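Local coordinates for protein dihydroorotase (Saccharomyces cerevisiae S288C, PDB 6L0A) that catalyses, with two zinc ions per subunit, the reversible cyclisation of N-carbamoyl-L-aspartate to dihydroorotate, the third step of de novo pyrimidine biosynthesis, at residues H16-G20 with R53-Y57; A21-V26 with D340-I346. All coordinates share one frame. Numbering follows the deposited sequence.

Interaction 1 of 2, residues H16-G20 with R53-Y57; sequences HVREG and RVIEY. With ZN (zinc ion), chain K; LMR ((2S)-2-hydroxybutanedioic acid), chain M.
The loop 16-20, which follows strand 11-15, runs past a tyrosine of helix 51-64; the CA atoms come nearest at Glu19 and Tyr57, 8.7 Å apart, so long side chains must bridge the gap. Residues 53-57 are helical (Tyr57 N to Arg53 O, 2.9 Å), which sets Arg53 and Tyr57 a turn apart on the side reaching the loop. Tyr57 (chi1 t) gives its hydroxyl proton to the backbone: OH to Arg18 O, 2.6 Å. The same OH accepts from water 1 (2.8 Å), which in turn accepts from Val17 N (3.1 Å). Val17 CG2 packs 4.2 Å from Tyr57 CZ. The end of strand 11-15 and this loop together carry the H-x-H-x-R signature of dihydroorotases (His14, His16, Arg18) in the TIM barrel: His16 NE2 binds zinc at 2.2 Å, with His14, Lys98, Asp258 and malate O1A (2.5 Å from the zinc), while Arg18 grips a malate carboxylate by NH1 to O4B (2.7 Å) and NH2 to O4A (2.9 Å). Arg18 NE is taken by Pro261 O. Glu19 (chi1 m, chi2 t) meets Arg53 in a weak salt bridge, OE1 to NH2 3.5 Å; Arg53 NH2 has its stronger partner in Pro46 O.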
# COMPACT_ATOMS: atom_id res chain seq x y z
N HIS C 16 -22.15 -4.95 -1.85
CA HIS C 16 -22.07 -5.80 -0.67
C HIS C 16 -22.94 -5.21 0.43
O HIS C 16 -22.74 -4.06 0.83
CB HIS C 16 -20.62 -5.92 -0.17
CG HIS C 16 -19.69 -6.59 -1.13
ND1 HIS C 16 -19.51 -7.96 -1.16
CD2 HIS C 16 -18.90 -6.08 -2.10
CE1 HIS C 16 -18.64 -8.26 -2.12
NE2 HIS C 16 -18.26 -7.14 -2.71
N VAL C 17 -23.89 -6.00 0.95
CA VAL C 17 -24.70 -5.57 2.09
C VAL C 17 -24.56 -6.48 3.30
O VAL C 17 -25.22 -6.24 4.31
CB VAL C 17 -26.19 -5.41 1.72
CG1 VAL C 17 -26.40 -4.25 0.75
CG2 VAL C 17 -26.75 -6.71 1.18
N ARG C 18 -23.73 -7.52 3.22
CA ARG C 18 -23.38 -8.34 4.40
C ARG C 18 -24.66 -8.99 4.96
O ARG C 18 -25.60 -9.31 4.22
CB ARG C 18 -22.61 -7.50 5.43
CG ARG C 18 -21.52 -6.60 4.86
CD ARG C 18 -20.40 -7.41 4.23
NE ARG C 18 -19.23 -6.56 4.01
CZ ARG C 18 -18.26 -6.83 3.15
NH1 ARG C 18 -18.30 -7.94 2.41
NH2 ARG C 18 -17.24 -5.98 3.02
N GLU C 19 -24.68 -9.22 6.29
CA GLU C 19 -25.80 -9.86 6.97
C GLU C 19 -26.03 -9.17 8.31
O GLU C 19 -25.33 -8.22 8.67
CB GLU C 19 -25.54 -11.36 7.15
CG GLU C 19 -25.65 -12.18 5.86
CD GLU C 19 -25.76 -13.68 6.11
OE1 GLU C 19 -24.70 -14.35 6.22
OE2 GLU C 19 -26.90 -14.18 6.19
N GLY C 20 -27.05 -9.64 9.04
CA GLY C 20 -27.27 -9.16 10.41
C GLY C 20 -27.39 -7.65 10.53
O GLY C 20 -27.99 -6.98 9.69
N ARG C 53 -30.93 -20.47 0.25
CA ARG C 53 -30.19 -19.37 0.86
C ARG C 53 -30.35 -18.08 0.05
O ARG C 53 -30.56 -17.00 0.63
CB ARG C 53 -28.72 -19.75 0.99
CG ARG C 53 -27.84 -18.79 1.77
CD ARG C 53 -26.74 -19.58 2.48
NE ARG C 53 -25.59 -18.78 2.92
CZ ARG C 53 -25.68 -17.86 3.87
NH1 ARG C 53 -26.84 -17.63 4.47
NH2 ARG C 53 -24.61 -17.16 4.22
N VAL C 54 -30.25 -18.16 -1.28
CA VAL C 54 -30.34 -16.94 -2.08
C VAL C 54 -31.76 -16.41 -2.10
O VAL C 54 -31.97 -15.19 -2.18
CB VAL C 54 -29.80 -17.19 -3.51
CG1 VAL C 54 -30.80 -17.95 -4.36
CG2 VAL C 54 -29.43 -15.84 -4.17
N ILE C 55 -32.76 -17.30 -2.03
CA ILE C 55 -34.15 -16.84 -1.98
C ILE C 55 -34.42 -16.13 -0.66
O ILE C 55 -34.99 -15.04 -0.63
CB ILE C 55 -35.11 -18.02 -2.20
CG1 ILE C 55 -35.08 -18.46 -3.66
CG2 ILE C 55 -36.55 -17.62 -1.80
CD1 ILE C 55 -35.79 -19.79 -3.90
N GLU C 56 -34.02 -16.74 0.46
CA GLU C 56 -34.26 -16.12 1.76
C GLU C 56 -33.44 -14.85 1.93
O GLU C 56 -33.92 -13.89 2.56
CB GLU C 56 -33.98 -17.11 2.89
CG GLU C 56 -35.00 -18.25 2.97
CD GLU C 56 -36.43 -17.76 3.24
OE1 GLU C 56 -37.32 -17.99 2.38
OE2 GLU C 56 -36.67 -17.16 4.31
N TYR C 57 -32.23 -14.80 1.38
CA TYR C 57 -31.44 -13.56 1.43
C TYR C 57 -32.18 -12.43 0.72
O TYR C 57 -32.33 -11.34 1.28
CB TYR C 57 -30.07 -13.78 0.79
CG TYR C 57 -29.01 -12.72 1.06
CD1 TYR C 57 -28.92 -12.07 2.29
CD2 TYR C 57 -28.06 -12.41 0.10
CE1 TYR C 57 -27.92 -11.12 2.54
CE2 TYR C 57 -27.07 -11.49 0.33
CZ TYR C 57 -27.00 -10.84 1.54
OH TYR C 57 -26.00 -9.92 1.74
ZN ZN K . -17.07 -6.84 -4.49
C1 LMR M . -13.80 -7.21 -2.86
O1A LMR M . -14.64 -6.88 -3.74
O1B LMR M . -12.68 -7.58 -3.26
C2 LMR M . -14.11 -7.17 -1.34
O2 LMR M . -13.32 -6.28 -0.57
C3 LMR M . -15.47 -6.62 -1.10
C4 LMR M . -15.76 -7.22 0.26
O4A LMR M . -15.13 -6.86 1.31
O4B LMR M . -16.64 -8.08 0.23
O HOH W 1 -24.07 -8.96 -0.04

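Interaction 2 of 2, residues A21-V26 with D340-I346; sequences AMCELV and DGKDISI
Helix 20-32 sets its first turns against a hairpin formed by strands 338-339 and 345-346. Residues 21-26 are helical, with Leu25 N bonded to Ala21 O and Val26 N to Met22 O (both 3.0 Å). Across the gap, residues 340-344 make the turn and 345-346 are extended; Asp340 N to Ile344 O (3.3 Å) closes the turn. The CA atoms come nearest at Leu25 and Asp340 (5.9 Å) and at Met22 and Ile344 (7.1 Å). Leu25 (chi1 t, chi2 p) is the central side chain: its CD2 lies 3.6 Å from Ile344 CG2 and 3.8 Å from Ile346 CD1, and its CD1 3.9 Å from Asp340 CB. Both isoleucines are m,t and point their CB atoms at the helix, whereas Ser345 between them points away, the usual alternation of an extended chain. Ile344 CD1 rests 3.8 Å from Ala21 CB, where a small methyl leaves room, and reaches Met22 N at 3.4 Å. Flexible Met22 (t,p,p) bends so that SD lies 3.6 Å from Ile346 CD1 and CE 3.7 Å from Ile344 CG2; Val26 CG2 finishes the row, 4.0 Å from Ile346 CD1. Asp340 (chi1 p) turns OD1 inward to Lys342 N (2.8 Å), an Asx turn, and to Ile344 N (3.2 Å), while Gly341 adopts positive phi (74°). Asp340 OD2 accepts from water 2 (2.7 Å), which also donates to Ala21 O (2.8 Å). With no direct hydrogen bond between the segments, the contact depends on apolar shape fit plus one water bridge, while Asp340 OD1 is spent on two amides of its own turn.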
# COMPACT_ATOMS: atom_id res chain seq x y z
N ALA C 21 -26.82 -7.11 11.61
CA ALA C 21 -26.95 -5.69 11.89
C ALA C 21 -26.30 -4.83 10.82
O ALA C 21 -26.82 -3.75 10.48
CB ALA C 21 -26.35 -5.35 13.26
N MET C 22 -25.16 -5.27 10.28
CA MET C 22 -24.53 -4.50 9.21
C MET C 22 -25.47 -4.37 8.02
O MET C 22 -25.60 -3.29 7.44
CB MET C 22 -23.21 -5.16 8.79
CG MET C 22 -22.50 -4.42 7.67
SD MET C 22 -21.96 -2.78 8.18
CE MET C 22 -20.36 -3.17 8.94
N CYS C 23 -26.16 -5.46 7.68
CA CYS C 23 -27.12 -5.46 6.58
C CYS C 23 -28.27 -4.50 6.85
O CYS C 23 -28.74 -3.81 5.94
CB CYS C 23 -27.64 -6.87 6.35
SG CYS C 23 -28.69 -7.06 4.89
N GLU C 24 -28.77 -4.47 8.08
CA GLU C 24 -29.84 -3.54 8.43
C GLU C 24 -29.39 -2.10 8.29
O GLU C 24 -30.18 -1.23 7.91
CB GLU C 24 -30.32 -3.83 9.85
CG GLU C 24 -30.83 -5.25 10.02
CD GLU C 24 -31.47 -5.48 11.37
OE1 GLU C 24 -31.49 -4.54 12.19
OE2 GLU C 24 -31.95 -6.61 11.61
N LEU C 25 -28.11 -1.82 8.59
CA LEU C 25 -27.61 -0.47 8.44
C LEU C 25 -27.48 -0.09 6.97
O LEU C 25 -27.91 1.00 6.56
CB LEU C 25 -26.25 -0.34 9.15
CG LEU C 25 -25.43 0.94 9.03
CD1 LEU C 25 -26.23 2.18 9.40
CD2 LEU C 25 -24.20 0.82 9.91
N VAL C 26 -26.93 -0.98 6.15
CA VAL C 26 -26.42 -0.59 4.84
C VAL C 26 -27.46 -0.73 3.74
O VAL C 26 -27.45 0.06 2.79
CB VAL C 26 -25.16 -1.41 4.54
CG1 VAL C 26 -24.78 -1.30 3.07
CG2 VAL C 26 -24.02 -0.93 5.44
N ASP C 340 -24.94 2.99 13.04
CA ASP C 340 -26.29 2.57 13.38
C ASP C 340 -26.67 2.92 14.81
O ASP C 340 -27.75 2.55 15.26
CB ASP C 340 -26.46 1.06 13.15
CG ASP C 340 -25.64 0.20 14.12
OD1 ASP C 340 -24.81 0.75 14.89
OD2 ASP C 340 -25.81 -1.03 14.09
N GLY C 341 -25.81 3.63 15.53
CA GLY C 341 -26.07 3.97 16.91
C GLY C 341 -25.94 2.84 17.90
O GLY C 341 -26.13 3.06 19.10
N LYS C 342 -25.62 1.63 17.44
CA LYS C 342 -25.37 0.53 18.36
C LYS C 342 -23.89 0.18 18.33
O LYS C 342 -23.06 0.94 18.84
CB LYS C 342 -26.26 -0.67 18.01
CG LYS C 342 -27.74 -0.36 18.21
CD LYS C 342 -28.65 -1.45 17.65
CE LYS C 342 -29.31 -0.99 16.35
NZ LYS C 342 -30.66 -0.39 16.58
N ASP C 343 -23.51 -0.95 17.72
CA ASP C 343 -22.13 -1.40 17.77
C ASP C 343 -21.35 -1.18 16.47
O ASP C 343 -20.20 -1.61 16.39
CB ASP C 343 -22.07 -2.89 18.13
CG ASP C 343 -22.55 -3.16 19.55
OD1 ASP C 343 -22.87 -2.18 20.26
OD2 ASP C 343 -22.59 -4.35 19.95
N ILE C 344 -21.93 -0.53 15.46
CA ILE C 344 -21.31 -0.48 14.13
C ILE C 344 -21.05 0.97 13.75
O ILE C 344 -21.98 1.79 13.71
CB ILE C 344 -22.18 -1.17 13.07
CG1 ILE C 344 -22.30 -2.66 13.39
CG2 ILE C 344 -21.59 -0.96 11.68
CD1 ILE C 344 -23.21 -3.44 12.43
N SER C 345 -19.78 1.28 13.45
CA SER C 345 -19.40 2.53 12.81
C SER C 345 -18.59 2.20 11.56
O SER C 345 -17.67 1.38 11.62
CB SER C 345 -18.57 3.40 13.75
OG SER C 345 -19.26 3.62 14.97
N ILE C 346 -18.92 2.85 10.45
CA ILE C 346 -18.21 2.69 9.18
C ILE C 346 -17.64 4.04 8.79
O ILE C 346 -18.32 5.07 8.88
CB ILE C 346 -19.14 2.18 8.06
CG1 ILE C 346 -19.78 0.85 8.43
CG2 ILE C 346 -18.38 2.08 6.74
CD1 ILE C 346 -21.09 0.63 7.70
O HOH W 2 -27.76 -1.99 12.47

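In the fold
Helix 20-32 begins where the zinc-binding loop ends, so interactions 1 and 2 are consecutive along the chain on their first segments, with centres 15 Å apart. They also touch: Val17 O lies 3.2 Å from Cys23 CB, and Val17 CG1 4.1 Å from Val26 CG1, so the loop packs against the face of its own helix. Interaction 1 holds His16, which binds zinc, and Arg18, which binds malate; interaction 2 lies farther out, the Met22 side chain about 10 Å from malate and that of Val26 about 12 Å from a zinc. Helix 51-64 links them further, since it carries Arg53 and Tyr57 and also packs on Cys23 through Leu61 and Leu64.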